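PDB 2B6C: 6-O-methylguanine DNA methyltransferase from Enterococcus faecalis, which is of unknown function but is predicted to be a DNA alkylation repair enzyme, probably one that acts on alkylated bases as AlkD-like proteins do. Local coordinates for residues Thr123-Ile128 with Asn146-Leu151. Sequence-based numbering, arbitrary orientation. Where two conformers were deposited one is given.
Sequences TELPTI and NLQLML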
loop_
_atom_site.group_PDB
_atom_site.type_symbol
_atom_site.label_atom_id
_atom_site.label_comp_id
_atom_site.label_asym_id
_atom_site.label_seq_id
_atom_site.Cartn_x
_atom_site.Cartn_y
_atom_site.Cartn_z
ATOM N N THR B 123 15.121 2.879 -10.090
ATOM C CA THR B 123 15.871 2.756 -11.328
ATOM C C THR B 123 15.278 3.594 -12.478
ATOM O O THR B 123 16.005 3.923 -13.427
ATOM C CB THR B 123 16.048 1.267 -11.769
ATOM O OG1 THR B 123 14.764 0.675 -12.036
ATOM C CG2 THR B 123 16.778 0.464 -10.669
ATOM N N GLU B 124 13.986 3.939 -12.388
ATOM C CA GLU B 124 13.343 4.809 -13.392
ATOM C C GLU B 124 13.395 6.299 -13.078
ATOM O O GLU B 124 12.769 7.091 -13.780
ATOM C CB GLU B 124 11.881 4.424 -13.613
ATOM C CG GLU B 124 11.667 3.012 -14.107
ATOM C CD GLU B 124 12.204 2.763 -15.492
ATOM O OE1 GLU B 124 12.206 1.588 -15.872
ATOM O OE2 GLU B 124 12.606 3.717 -16.209
ATOM N N LEU B 125 14.074 6.678 -12.000
ATOM C CA LEU B 125 14.208 8.090 -11.612
ATOM C C LEU B 125 14.757 8.934 -12.778
ATOM O O LEU B 125 14.155 9.962 -13.137
ATOM C CB LEU B 125 15.077 8.261 -10.351
ATOM C CG LEU B 125 15.317 9.652 -9.719
ATOM C CD1 LEU B 125 15.820 9.498 -8.297
ATOM C CD2 LEU B 125 16.273 10.545 -10.495
ATOM N N PRO B 126 15.902 8.514 -13.381
ATOM C CA PRO B 126 16.373 9.293 -14.543
ATOM C C PRO B 126 15.384 9.433 -15.701
ATOM O O PRO B 126 15.320 10.496 -16.336
ATOM C CB PRO B 126 17.628 8.497 -14.998
ATOM C CG PRO B 126 18.126 7.919 -13.716
ATOM C CD PRO B 126 16.861 7.426 -13.081
ATOM N N THR B 127 14.616 8.384 -15.957
ATOM C CA THR B 127 13.612 8.377 -17.010
ATOM C C THR B 127 12.465 9.360 -16.729
ATOM O O THR B 127 12.074 10.130 -17.606
ATOM C CB THR B 127 13.049 6.951 -17.196
ATOM O OG1 THR B 127 14.144 6.040 -17.418
ATOM C CG2 THR B 127 12.120 6.882 -18.384
ATOM N N ILE B 128 11.934 9.338 -15.507
ATOM C CA ILE B 128 10.878 10.259 -15.119
ATOM C C ILE B 128 11.392 11.701 -15.038
ATOM O O ILE B 128 10.774 12.617 -15.558
ATOM C CB ILE B 128 10.192 9.853 -13.807
ATOM C CG1 ILE B 128 9.606 8.423 -13.922
ATOM C CG2 ILE B 128 9.106 10.905 -13.429
ATOM C CD1 ILE B 128 8.761 8.126 -15.217
ATOM N N ASN B 146 11.308 19.453 -8.169
ATOM C CA ASN B 146 10.795 18.951 -6.920
ATOM C C ASN B 146 10.514 17.451 -6.942
ATOM O O ASN B 146 9.949 16.922 -5.998
ATOM C CB ASN B 146 9.556 19.774 -6.505
ATOM C CG ASN B 146 9.913 21.213 -6.097
ATOM O OD1 ASN B 146 11.102 21.561 -5.886
ATOM N ND2 ASN B 146 8.891 22.046 -5.958
ATOM N N LEU B 147 10.912 16.756 -8.010
ATOM C CA LEU B 147 10.673 15.308 -8.110
ATOM C C LEU B 147 11.239 14.554 -6.906
ATOM O O LEU B 147 10.654 13.564 -6.447
ATOM C CB LEU B 147 11.273 14.743 -9.409
ATOM C CG LEU B 147 11.030 13.257 -9.730
ATOM C CD1 LEU B 147 9.522 12.928 -9.769
ATOM C CD2 LEU B 147 11.725 12.875 -11.030
ATOM N N GLN B 148 12.356 15.057 -6.372
ATOM C CA GLN B 148 13.132 14.304 -5.389
ATOM C C GLN B 148 12.996 14.789 -3.935
ATOM O O GLN B 148 13.746 14.339 -3.079
ATOM C CB GLN B 148 14.597 14.319 -5.813
ATOM C CG GLN B 148 14.784 14.039 -7.323
ATOM C CD GLN B 148 16.202 13.693 -7.649
ATOM O OE1 GLN B 148 16.683 12.609 -7.295
ATOM N NE2 GLN B 148 16.909 14.625 -8.259
ATOM N N LEU B 149 12.013 15.659 -3.660
ATOM C CA LEU B 149 11.850 16.309 -2.339
ATOM C C LEU B 149 11.759 15.317 -1.208
ATOM O O LEU B 149 12.171 15.606 -0.084
ATOM C CB LEU B 149 10.586 17.177 -2.288
ATOM C CG LEU B 149 10.567 18.478 -3.086
ATOM C CD1 LEU B 149 9.289 19.300 -2.818
ATOM C CD2 LEU B 149 11.792 19.309 -2.823
HETATM N N MSE B 150 11.175 14.156 -1.494
HETATM C CA MSE B 150 11.013 13.150 -0.466
HETATM C C MSE B 150 12.018 12.006 -0.591
HETATM O O MSE B 150 11.894 11.035 0.117
HETATM C CB MSE B 150 9.562 12.624 -0.448
HETATM C CG MSE B 150 8.511 13.727 -0.164
HETATM SE SE MSE B 150 8.878 14.697 1.494
HETATM C CE MSE B 150 8.664 16.469 0.911
ATOM N N LEU B 151 13.009 12.116 -1.476
ATOM C CA LEU B 151 13.921 10.986 -1.723
ATOM C C LEU B 151 15.110 10.839 -0.759
ATOM O O LEU B 151 15.745 9.762 -0.693
ATOM C CB LEU B 151 14.415 10.981 -3.176
ATOM C CG LEU B 151 13.296 10.627 -4.161
ATOM C CD1 LEU B 151 13.800 10.562 -5.592
ATOM C CD2 LEU B 151 12.567 9.342 -3.754
#
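The side-chain oxygen OE1 of Q148 accepts a hydrogen bond from the backbone N of N156 while resting against the branched end of L125, with L125 CD1 3.4 Å from Q148 OE1 and L125 CD2 3.8 Å from that same oxygen. The protein is an all-helical solenoid of the HEAT-like type expected of the AlkD family, and here the first turn of helix 125-132 packs on the connection leading into helix 157-166. No hydrogen bond joins the two segments, which bury 198 Å² between them. Two overlapping type I turns, N146 to L149 and Q148 to L151, shape 146-151; the second is closed by a bond of 2.8 Å from L151 N to Q148 O. L147 and L151 point toward the helix, while Q148 nears it only with its side-chain end. Beyond CG the Q148 chain is extended, CD lying anti to CA (chi2 -165°), and the side chain crosses that of L125 at about a right angle. Its NE2 is hydrogen-bonded too, outside the two segments, and the buried amide is thus held at both polar atoms while OE1 borders aliphatic carbon. L125 has CG anti to the backbone N (chi1 -178°) and meets L151 tip to tip, CD1 to CD1 at 3.5 Å. L125 has a second conformation, so its methyl distances are less certain. V118 and L159 also touch L125, tying the contact to helices 104-120 and 157-166. One helical turn on, I128 crosses L147 at about a right angle. I128 CD1 turns off from the 146-151 segment, and the side chain also packs on L88 and V91 of helix 88-94. The branch methyl I128 CG2 makes the side-chain contact, 4.1 Å from L147 CD2, a methyl that also lies 4.3 Å from L125 O.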